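Local coordinates for protein phage integrase/site-specific recombinase (Haloarcula marismortui, PDB 3NRW) that probably binds DNA as the N-terminal core-binding domain of a tyrosine-recombinase-type phage integrase, an enzyme family that cuts and rejoins DNA strands at specific sites, at residues R13-A18 / L87-R92; H19-T22 / S28-S31; R33-H38 / M80-N85. All coordinates share one frame; numbering follows the deposited sequence.

Interaction 1 (R13-A18 / L87-R92)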
loop_
_atom_site.group_PDB
_atom_site.type_symbol
_atom_site.label_atom_id
_atom_site.label_comp_id
_atom_site.label_asym_id
_atom_site.label_seq_id
_atom_site.Cartn_x
_atom_site.Cartn_y
_atom_site.Cartn_z
ATOM N N ARG A 13 -7.698 -0.647 -0.535
ATOM C CA ARG A 13 -7.213 0.052 -1.722
ATOM C C ARG A 13 -8.341 0.942 -2.258
ATOM O O ARG A 13 -8.132 2.136 -2.484
ATOM C CB ARG A 13 -6.758 -0.970 -2.780
ATOM C CG ARG A 13 -6.151 -0.398 -4.070
ATOM C CD ARG A 13 -7.227 -0.067 -5.104
ATOM N NE ARG A 13 -8.247 -1.112 -5.197
ATOM C CZ ARG A 13 -8.069 -2.301 -5.764
ATOM N NH1 ARG A 13 -6.900 -2.623 -6.310
ATOM N NH2 ARG A 13 -9.065 -3.177 -5.773
ATOM N N ASP A 14 -9.534 0.374 -2.439
ATOM C CA ASP A 14 -10.673 1.152 -2.940
ATOM C C ASP A 14 -11.001 2.317 -2.005
ATOM O O ASP A 14 -11.308 3.422 -2.458
ATOM C CB ASP A 14 -11.947 0.297 -3.078
ATOM C CG ASP A 14 -11.825 -0.825 -4.105
ATOM O OD1 ASP A 14 -10.981 -0.738 -5.021
ATOM O OD2 ASP A 14 -12.607 -1.795 -3.998
ATOM N N ARG A 15 -10.950 2.065 -0.702
ATOM C CA ARG A 15 -11.267 3.095 0.282
ATOM C C ARG A 15 -10.307 4.270 0.180
ATOM O O ARG A 15 -10.718 5.429 0.225
ATOM C CB ARG A 15 -11.219 2.512 1.696
ATOM C CG ARG A 15 -11.999 3.324 2.718
ATOM C CD ARG A 15 -11.794 2.764 4.109
ATOM N NE ARG A 15 -12.593 3.449 5.122
ATOM C CZ ARG A 15 -13.837 3.116 5.450
ATOM N NH1 ARG A 15 -14.445 2.104 4.843
ATOM N NH2 ARG A 15 -14.469 3.783 6.406
ATOM N N TYR A 16 -9.023 3.959 0.036
ATOM C CA TYR A 16 -7.995 4.979 -0.074
ATOM C C TYR A 16 -8.182 5.836 -1.328
ATOM O O TYR A 16 -8.123 7.068 -1.261
ATOM C CB TYR A 16 -6.611 4.314 -0.086
ATOM C CG TYR A 16 -5.463 5.283 -0.248
ATOM C CD1 TYR A 16 -5.205 6.261 0.716
ATOM C CD2 TYR A 16 -4.639 5.234 -1.376
ATOM C CE1 TYR A 16 -4.155 7.169 0.559
ATOM C CE2 TYR A 16 -3.589 6.138 -1.539
ATOM C CZ TYR A 16 -3.356 7.101 -0.571
ATOM O OH TYR A 16 -2.335 8.010 -0.738
ATOM N N LEU A 17 -8.422 5.198 -2.469
ATOM C CA LEU A 17 -8.599 5.950 -3.714
ATOM C C LEU A 17 -9.797 6.898 -3.634
ATOM O O LEU A 17 -9.723 8.038 -4.095
ATOM C CB LEU A 17 -8.764 4.995 -4.900
ATOM C CG LEU A 17 -7.579 4.054 -5.150
ATOM C CD1 LEU A 17 -7.861 3.235 -6.394
ATOM C CD2 LEU A 17 -6.281 4.845 -5.310
ATOM N N ALA A 18 -10.891 6.429 -3.041
ATOM C CA ALA A 18 -12.086 7.256 -2.891
ATOM C C ALA A 18 -11.769 8.427 -1.966
ATOM O O ALA A 18 -12.209 9.559 -2.196
ATOM C CB ALA A 18 -13.232 6.426 -2.313
ATOM N N LEU A 87 -0.695 3.312 4.050
ATOM C CA LEU A 87 -0.703 2.769 5.399
ATOM C C LEU A 87 -0.934 3.850 6.455
ATOM O O LEU A 87 -1.530 3.577 7.497
ATOM C CB LEU A 87 0.596 2.010 5.682
ATOM C CG LEU A 87 0.815 0.778 4.794
ATOM C CD1 LEU A 87 2.067 0.048 5.242
ATOM C CD2 LEU A 87 -0.397 -0.154 4.871
ATOM N N GLU A 88 -0.469 5.071 6.195
ATOM C CA GLU A 88 -0.682 6.164 7.148
ATOM C C GLU A 88 -2.180 6.428 7.249
ATOM O O GLU A 88 -2.706 6.653 8.337
ATOM C CB GLU A 88 0.043 7.438 6.694
ATOM C CG GLU A 88 1.548 7.259 6.576
ATOM C CD GLU A 88 2.291 8.564 6.343
ATOM O OE1 GLU A 88 1.770 9.429 5.610
ATOM O OE2 GLU A 88 3.410 8.709 6.877
ATOM N N TYR A 89 -2.863 6.399 6.108
ATOM C CA TYR A 89 -4.305 6.610 6.076
ATOM C C TYR A 89 -4.992 5.506 6.868
ATOM O O TYR A 89 -5.845 5.774 7.716
ATOM C CB TYR A 89 -4.821 6.605 4.630
ATOM C CG TYR A 89 -6.325 6.504 4.506
ATOM C CD1 TYR A 89 -7.159 7.478 5.059
ATOM C CD2 TYR A 89 -6.919 5.429 3.841
ATOM C CE1 TYR A 89 -8.543 7.383 4.953
ATOM C CE2 TYR A 89 -8.302 5.326 3.733
ATOM C CZ TYR A 89 -9.110 6.308 4.293
ATOM O OH TYR A 89 -10.482 6.217 4.201
ATOM N N LEU A 90 -4.619 4.261 6.590
ATOM C CA LEU A 90 -5.219 3.129 7.284
ATOM C C LEU A 90 -4.942 3.152 8.784
ATOM O O LEU A 90 -5.783 2.731 9.576
ATOM C CB LEU A 90 -4.728 1.809 6.683
ATOM C CG LEU A 90 -5.115 1.544 5.225
ATOM C CD1 LEU A 90 -4.556 0.192 4.816
ATOM C CD2 LEU A 90 -6.638 1.569 5.051
ATOM N N ALA A 91 -3.769 3.634 9.179
ATOM C CA ALA A 91 -3.449 3.703 10.599
ATOM C C ALA A 91 -4.356 4.739 11.266
ATOM O O ALA A 91 -4.848 4.523 12.374
ATOM C CB ALA A 91 -1.981 4.067 10.802
ATOM N N ARG A 92 -4.590 5.858 10.582
ATOM C CA ARG A 92 -5.449 6.904 11.124
ATOM C C ARG A 92 -6.867 6.392 11.344
ATOM O O ARG A 92 -7.517 6.755 12.329
ATOM C CB ARG A 92 -5.486 8.121 10.191
ATOM C CG ARG A 92 -6.417 9.238 10.672
ATOM C CD ARG A 92 -6.135 10.563 9.968
ATOM N NE ARG A 92 -6.489 10.562 8.550
ATOM C CZ ARG A 92 -7.734 10.571 8.081
ATOM N NH1 ARG A 92 -8.765 10.576 8.914
ATOM N NH2 ARG A 92 -7.949 10.600 6.773
#
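Y89 is the one residue of 87-92 that reaches well into 13-18, and it meets two neighbours on the facing helix, R15 and Y16, with different parts of its side chain. CG of Y89 stands opposite the backbone N (chi1 167°), which carries the ring across the gap between the helices. The near part of the ring serves Y16: CD2 of Y89 lies 3.7 Å from CD1 of Y16, close to the plane of the Y16 ring and at its edge, and CB of Y89 is 3.9 Å from the same CD1. The two side chains slide past each other in opposite directions, their ring centroids 5.8 Å apart and planes inclined at 45°, an oblique pair that is neither a parallel stack nor a T. Further out, CE2 of Y89 rests 3.8 Å from CA of Y16, so the ring packs on the helix backbone as well as on the side chain.

These helices, 9-20 and 73-92, are the first and last of the four in this all-helical core-binding domain, and the tyrosine pair joins them directly. Y16 is buried, touching L36 of helix 26-45 and the W86 ring, whereas Y89 also stacks on H19 one turn further along helix 9-20.

At the outer end, the hydroxyl of Y89 sits beside the aliphatic part of R15. The arginine is extended from CG to NE and crosses the tyrosine at about a right angle; OH of Y89 is 3.6 Å from CG of R15 and equally 3.6 Å from its NE, a packing contact rather than a bond.

Interaction 2 (H19-T22 / S28-S31)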
loop_
_atom_site.group_PDB
_atom_site.type_symbol
_atom_site.label_atom_id
_atom_site.label_comp_id
_atom_site.label_asym_id
_atom_site.label_seq_id
_atom_site.Cartn_x
_atom_site.Cartn_y
_atom_site.Cartn_z
ATOM N N HIS A 19 -11.004 8.141 -0.915
ATOM C CA HIS A 19 -10.603 9.144 0.064
ATOM C C HIS A 19 -9.727 10.238 -0.542
ATOM O O HIS A 19 -9.821 11.405 -0.157
ATOM C CB HIS A 19 -9.868 8.473 1.234
ATOM C CG HIS A 19 -9.084 9.422 2.086
ATOM N ND1 HIS A 19 -7.724 9.603 1.936
ATOM C CD2 HIS A 19 -9.467 10.250 3.084
ATOM C CE1 HIS A 19 -7.305 10.504 2.809
ATOM N NE2 HIS A 19 -8.344 10.912 3.517
ATOM N N ARG A 20 -8.873 9.857 -1.487
ATOM C CA ARG A 20 -7.980 10.808 -2.148
ATOM C C ARG A 20 -8.690 11.476 -3.322
ATOM O O ARG A 20 -8.211 12.473 -3.869
ATOM C CB ARG A 20 -6.723 10.092 -2.650
ATOM C CG ARG A 20 -5.769 9.652 -1.546
ATOM C CD ARG A 20 -5.111 10.855 -0.883
ATOM N NE ARG A 20 -4.390 11.671 -1.857
ATOM C CZ ARG A 20 -3.626 12.713 -1.548
ATOM N NH1 ARG A 20 -3.475 13.074 -0.282
ATOM N NH2 ARG A 20 -3.014 13.395 -2.508
ATOM N N GLN A 21 -9.838 10.920 -3.696
ATOM C CA GLN A 21 -10.636 11.431 -4.805
ATOM C C GLN A 21 -11.223 12.803 -4.471
ATOM O O GLN A 21 -12.206 13.225 -5.080
ATOM C CB GLN A 21 -11.776 10.458 -5.111
ATOM C CG GLN A 21 -12.410 10.623 -6.482
ATOM C CD GLN A 21 -11.671 9.845 -7.553
ATOM O OE1 GLN A 21 -11.598 8.617 -7.501
ATOM N NE2 GLN A 21 -11.120 10.555 -8.531
ATOM N N THR A 22 -10.626 13.496 -3.505
ATOM C CA THR A 22 -11.120 14.811 -3.110
ATOM C C THR A 22 -10.061 15.903 -3.207
ATOM O O THR A 22 -10.387 17.069 -3.427
ATOM C CB THR A 22 -11.669 14.791 -1.669
ATOM O OG1 THR A 22 -12.126 16.101 -1.313
ATOM C CG2 THR A 22 -10.587 14.355 -0.692
ATOM N N SER A 28 -3.397 11.505 -10.726
ATOM C CA SER A 28 -2.754 11.055 -9.497
ATOM C C SER A 28 -3.467 9.815 -8.966
ATOM O O SER A 28 -2.826 8.864 -8.517
ATOM C CB SER A 28 -2.772 12.164 -8.444
ATOM O OG SER A 28 -1.938 13.242 -8.839
ATOM N N ILE A 29 -4.796 9.828 -9.027
ATOM C CA ILE A 29 -5.591 8.695 -8.566
ATOM C C ILE A 29 -5.227 7.464 -9.387
ATOM O O ILE A 29 -5.055 6.377 -8.838
ATOM C CB ILE A 29 -7.109 8.959 -8.721
ATOM C CG1 ILE A 29 -7.531 10.155 -7.859
ATOM C CG2 ILE A 29 -7.895 7.708 -8.348
ATOM C CD1 ILE A 29 -7.230 10.018 -6.379
ATOM N N LYS A 30 -5.116 7.629 -10.702
ATOM C CA LYS A 30 -4.752 6.503 -11.550
ATOM C C LYS A 30 -3.371 5.992 -11.163
ATOM O O LYS A 30 -3.158 4.783 -11.077
ATOM C CB LYS A 30 -4.777 6.900 -13.031
ATOM C CG LYS A 30 -6.188 6.984 -13.610
ATOM C CD LYS A 30 -6.177 7.348 -15.083
ATOM C CE LYS A 30 -7.585 7.347 -15.655
ATOM N NZ LYS A 30 -7.613 7.781 -17.081
ATOM N N SER A 31 -2.436 6.906 -10.923
ATOM C CA SER A 31 -1.083 6.505 -10.541
ATOM C C SER A 31 -1.114 5.713 -9.235
ATOM O O SER A 31 -0.454 4.675 -9.111
ATOM C CB SER A 31 -0.180 7.732 -10.395
ATOM O OG SER A 31 0.058 8.320 -11.674
#
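Two torsions of I29 aim its longer branch at R20: with chi1 at -62°, CG1 lies opposite the carbonyl carbon, and a second bend at chi2 (-58°) turns CD1 toward the arginine. There the methyl rests 3.6 Å from the backbone O of R20 and 3.8 Å from CB of the same residue, an apolar tip set against main chain and side chain alike. Q21 comes from a different direction. Its chain starts out opposite the backbone N and then folds at chi2 (86°), so that the amide crosses I29 at about a right angle. NE2 of Q21 is 3.7 Å from CG1 of I29, while OE1 of Q21 lies 3.9 Å from CG2 of I29, and the polar group thus spans both branches of the isoleucine by van der Waals contact alone. I29 is buried, but Q21 is exposed and forms the outer side of the contact.

This packing brackets the short loop joining helix 9-20 to helix 26-45, the segments being only six residues apart. R20 also touches F32 and Q21 touches D26, both on helix 26-45, so the contact sits where the chain passes from the first helix into the second.

Interaction 3 (R33-H38 / M80-N85)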
loop_
_atom_site.group_PDB
_atom_site.type_symbol
_atom_site.label_atom_id
_atom_site.label_comp_id
_atom_site.label_asym_id
_atom_site.label_seq_id
_atom_site.Cartn_x
_atom_site.Cartn_y
_atom_site.Cartn_z
ATOM N N ARG A 33 -3.610 4.079 -8.110
ATOM C CA ARG A 33 -4.247 2.813 -8.444
ATOM C C ARG A 33 -3.243 1.842 -9.054
ATOM O O ARG A 33 -3.147 0.693 -8.622
ATOM C CB ARG A 33 -5.407 3.024 -9.421
ATOM C CG ARG A 33 -6.065 1.722 -9.875
ATOM C CD ARG A 33 -7.221 1.960 -10.838
ATOM N NE ARG A 33 -8.422 2.431 -10.158
ATOM C CZ ARG A 33 -9.166 1.681 -9.349
ATOM N NH1 ARG A 33 -10.241 2.194 -8.772
ATOM N NH2 ARG A 33 -8.840 0.414 -9.124
ATOM N N TYR A 34 -2.492 2.296 -10.050
ATOM C CA TYR A 34 -1.517 1.421 -10.703
ATOM C C TYR A 34 -0.462 0.922 -9.719
ATOM O O TYR A 34 -0.105 -0.259 -9.728
ATOM C CB TYR A 34 -0.838 2.155 -11.863
ATOM C CG TYR A 34 -1.810 2.704 -12.877
ATOM C CD1 TYR A 34 -1.520 3.872 -13.583
ATOM C CD2 TYR A 34 -3.038 2.079 -13.106
ATOM C CE1 TYR A 34 -2.431 4.406 -14.487
ATOM C CE2 TYR A 34 -3.954 2.606 -14.007
ATOM C CZ TYR A 34 -3.647 3.770 -14.691
ATOM O OH TYR A 34 -4.566 4.309 -15.565
ATOM N N ARG A 35 0.031 1.812 -8.864
ATOM C CA ARG A 35 1.045 1.422 -7.897
ATOM C C ARG A 35 0.535 0.393 -6.894
ATOM O O ARG A 35 1.202 -0.611 -6.635
ATOM C CB ARG A 35 1.562 2.648 -7.149
ATOM C CG ARG A 35 2.298 3.631 -8.040
ATOM C CD ARG A 35 2.513 4.954 -7.331
ATOM N NE ARG A 35 3.181 5.919 -8.197
ATOM C CZ ARG A 35 3.254 7.223 -7.948
ATOM N NH1 ARG A 35 2.696 7.731 -6.854
ATOM N NH2 ARG A 35 3.889 8.021 -8.795
ATOM N N LEU A 36 -0.647 0.637 -6.342
ATOM C CA LEU A 36 -1.208 -0.262 -5.344
ATOM C C LEU A 36 -1.743 -1.553 -5.929
ATOM O O LEU A 36 -1.941 -2.525 -5.203
ATOM C CB LEU A 36 -2.297 0.451 -4.548
ATOM C CG LEU A 36 -1.782 1.633 -3.721
ATOM C CD1 LEU A 36 -2.918 2.237 -2.915
ATOM C CD2 LEU A 36 -0.663 1.157 -2.792
ATOM N N LYS A 37 -1.975 -1.573 -7.239
ATOM C CA LYS A 37 -2.469 -2.790 -7.868
ATOM C C LYS A 37 -1.466 -3.915 -7.632
ATOM O O LYS A 37 -1.849 -5.059 -7.394
ATOM C CB LYS A 37 -2.671 -2.581 -9.373
ATOM C CG LYS A 37 -3.175 -3.826 -10.102
ATOM C CD LYS A 37 -3.251 -3.582 -11.600
ATOM C CE LYS A 37 -3.565 -4.862 -12.354
ATOM N NZ LYS A 37 -3.569 -4.651 -13.829
ATOM N N HIS A 38 -0.177 -3.588 -7.686
ATOM C CA HIS A 38 0.849 -4.598 -7.479
ATOM C C HIS A 38 0.783 -5.158 -6.074
ATOM O O HIS A 38 0.987 -6.354 -5.862
ATOM C CB HIS A 38 2.242 -4.023 -7.737
ATOM C CG HIS A 38 2.440 -3.562 -9.144
ATOM N ND1 HIS A 38 2.390 -2.232 -9.506
ATOM C CD2 HIS A 38 2.616 -4.258 -10.290
ATOM C CE1 HIS A 38 2.525 -2.132 -10.816
ATOM N NE2 HIS A 38 2.663 -3.347 -11.315
HETATM N N MSE A 80 6.712 2.832 -3.349
HETATM C CA MSE A 80 6.830 2.598 -1.914
HETATM C C MSE A 80 6.281 3.787 -1.130
HETATM O O MSE A 80 5.726 3.614 -0.045
HETATM C CB MSE A 80 8.292 2.332 -1.523
HETATM C CG MSE A 80 8.879 1.024 -2.085
HETATM SE SE MSE A 80 7.841 -0.546 -1.621
HETATM C CE MSE A 80 8.146 -0.614 0.303
ATOM N N GLN A 81 6.439 4.987 -1.680
ATOM C CA GLN A 81 5.947 6.201 -1.032
ATOM C C GLN A 81 4.420 6.187 -0.987
ATOM O O GLN A 81 3.809 6.593 0.005
ATOM C CB GLN A 81 6.428 7.443 -1.781
ATOM C CG GLN A 81 5.928 8.747 -1.185
ATOM C CD GLN A 81 6.373 8.935 0.252
ATOM O OE1 GLN A 81 7.567 9.038 0.535
ATOM N NE2 GLN A 81 5.413 8.970 1.171
ATOM N N THR A 82 3.802 5.731 -2.072
ATOM C CA THR A 82 2.354 5.657 -2.103
ATOM C C THR A 82 1.927 4.572 -1.123
ATOM O O THR A 82 0.930 4.726 -0.428
ATOM C CB THR A 82 1.817 5.353 -3.520
ATOM O OG1 THR A 82 1.875 6.544 -4.319
ATOM C CG2 THR A 82 0.373 4.869 -3.454
ATOM N N LEU A 83 2.690 3.484 -1.055
ATOM C CA LEU A 83 2.375 2.407 -0.119
ATOM C C LEU A 83 2.416 2.995 1.288
ATOM O O LEU A 83 1.538 2.743 2.117
ATOM C CB LEU A 83 3.396 1.263 -0.238
ATOM C CG LEU A 83 3.269 0.122 0.781
ATOM C CD1 LEU A 83 1.875 -0.477 0.705
ATOM C CD2 LEU A 83 4.325 -0.952 0.523
ATOM N N LYS A 84 3.445 3.793 1.549
ATOM C CA LYS A 84 3.615 4.431 2.850
ATOM C C LYS A 84 2.435 5.347 3.191
ATOM O O LYS A 84 1.887 5.280 4.292
ATOM C CB LYS A 84 4.913 5.246 2.868
ATOM C CG LYS A 84 5.093 6.092 4.120
ATOM C CD LYS A 84 5.483 5.242 5.310
ATOM C CE LYS A 84 6.983 5.289 5.551
ATOM N NZ LYS A 84 7.412 6.618 6.075
ATOM N N ASN A 85 2.051 6.206 2.253
ATOM C CA ASN A 85 0.940 7.124 2.490
ATOM C C ASN A 85 -0.359 6.364 2.700
ATOM O O ASN A 85 -1.228 6.781 3.474
ATOM C CB ASN A 85 0.783 8.091 1.320
ATOM C CG ASN A 85 2.013 8.937 1.110
ATOM O OD1 ASN A 85 2.784 9.161 2.041
ATOM N ND2 ASN A 85 2.201 9.423 -0.108
#
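The guanidinium of R35 meets T82 at its edge: OG1 of T82 lies close to the arginine plane, 15° out of it, and accepts a hydrogen bond from NH1 of R35 at 2.9 Å with an N-H...O angle of 149°. Within the helical core-binding domain this is a near-perpendicular helix crossing, the axes of 33-38 and 80-85 approaching to 9.4 Å. Segments 33-38 and 80-85 cross here with the CA atoms of R35 and L36 nearest those of T82 and L83.

R35 runs extended from CG to NE and crosses the threonine at about a right angle, and its CD lies 3.5 Å from OG1 of T82. The hydroxyl has a further, weak hydrogen bond to the carbonyl O of G78, one turn back on its own helix, so this buried group has one sound partner and one weak one. E79 touches R35 from the same helix.

The methyl of T82 is turned to the apolar side. With chi1 of T82 at -77°, OG1 sits beside the backbone N and CG2 opposite it, which divides the residue between arginine and leucine. L36, which also touches Y16 and W86, brings its branch point and one methyl to this surface: CG and CD2 of L36 both stand 3.9 Å from CG2 of T82, and CD2 reaches to 4.2 Å from CA of L83.

In the fold
Three of the four helices account for all three contacts, each pair of contacts sharing one: helix 9-20 serves interactions 1 and 2, helix 26-45 interactions 2 and 3, and helix 73-92 interactions 1 and 3. Their centres form a nearly even triangle, about 11 Å apart from one another. Along the chain, interaction 1 joins the most distant segments and encloses the other two, which follow in series, the short turn of interaction 2 before the longer-range crossing of interaction 3. Interaction 3 lies deepest, about 5 Å from the chain centre, and interaction 2 outermost, at about 14 Å. Together they tie the first, second and last helices into one compact core-binding domain.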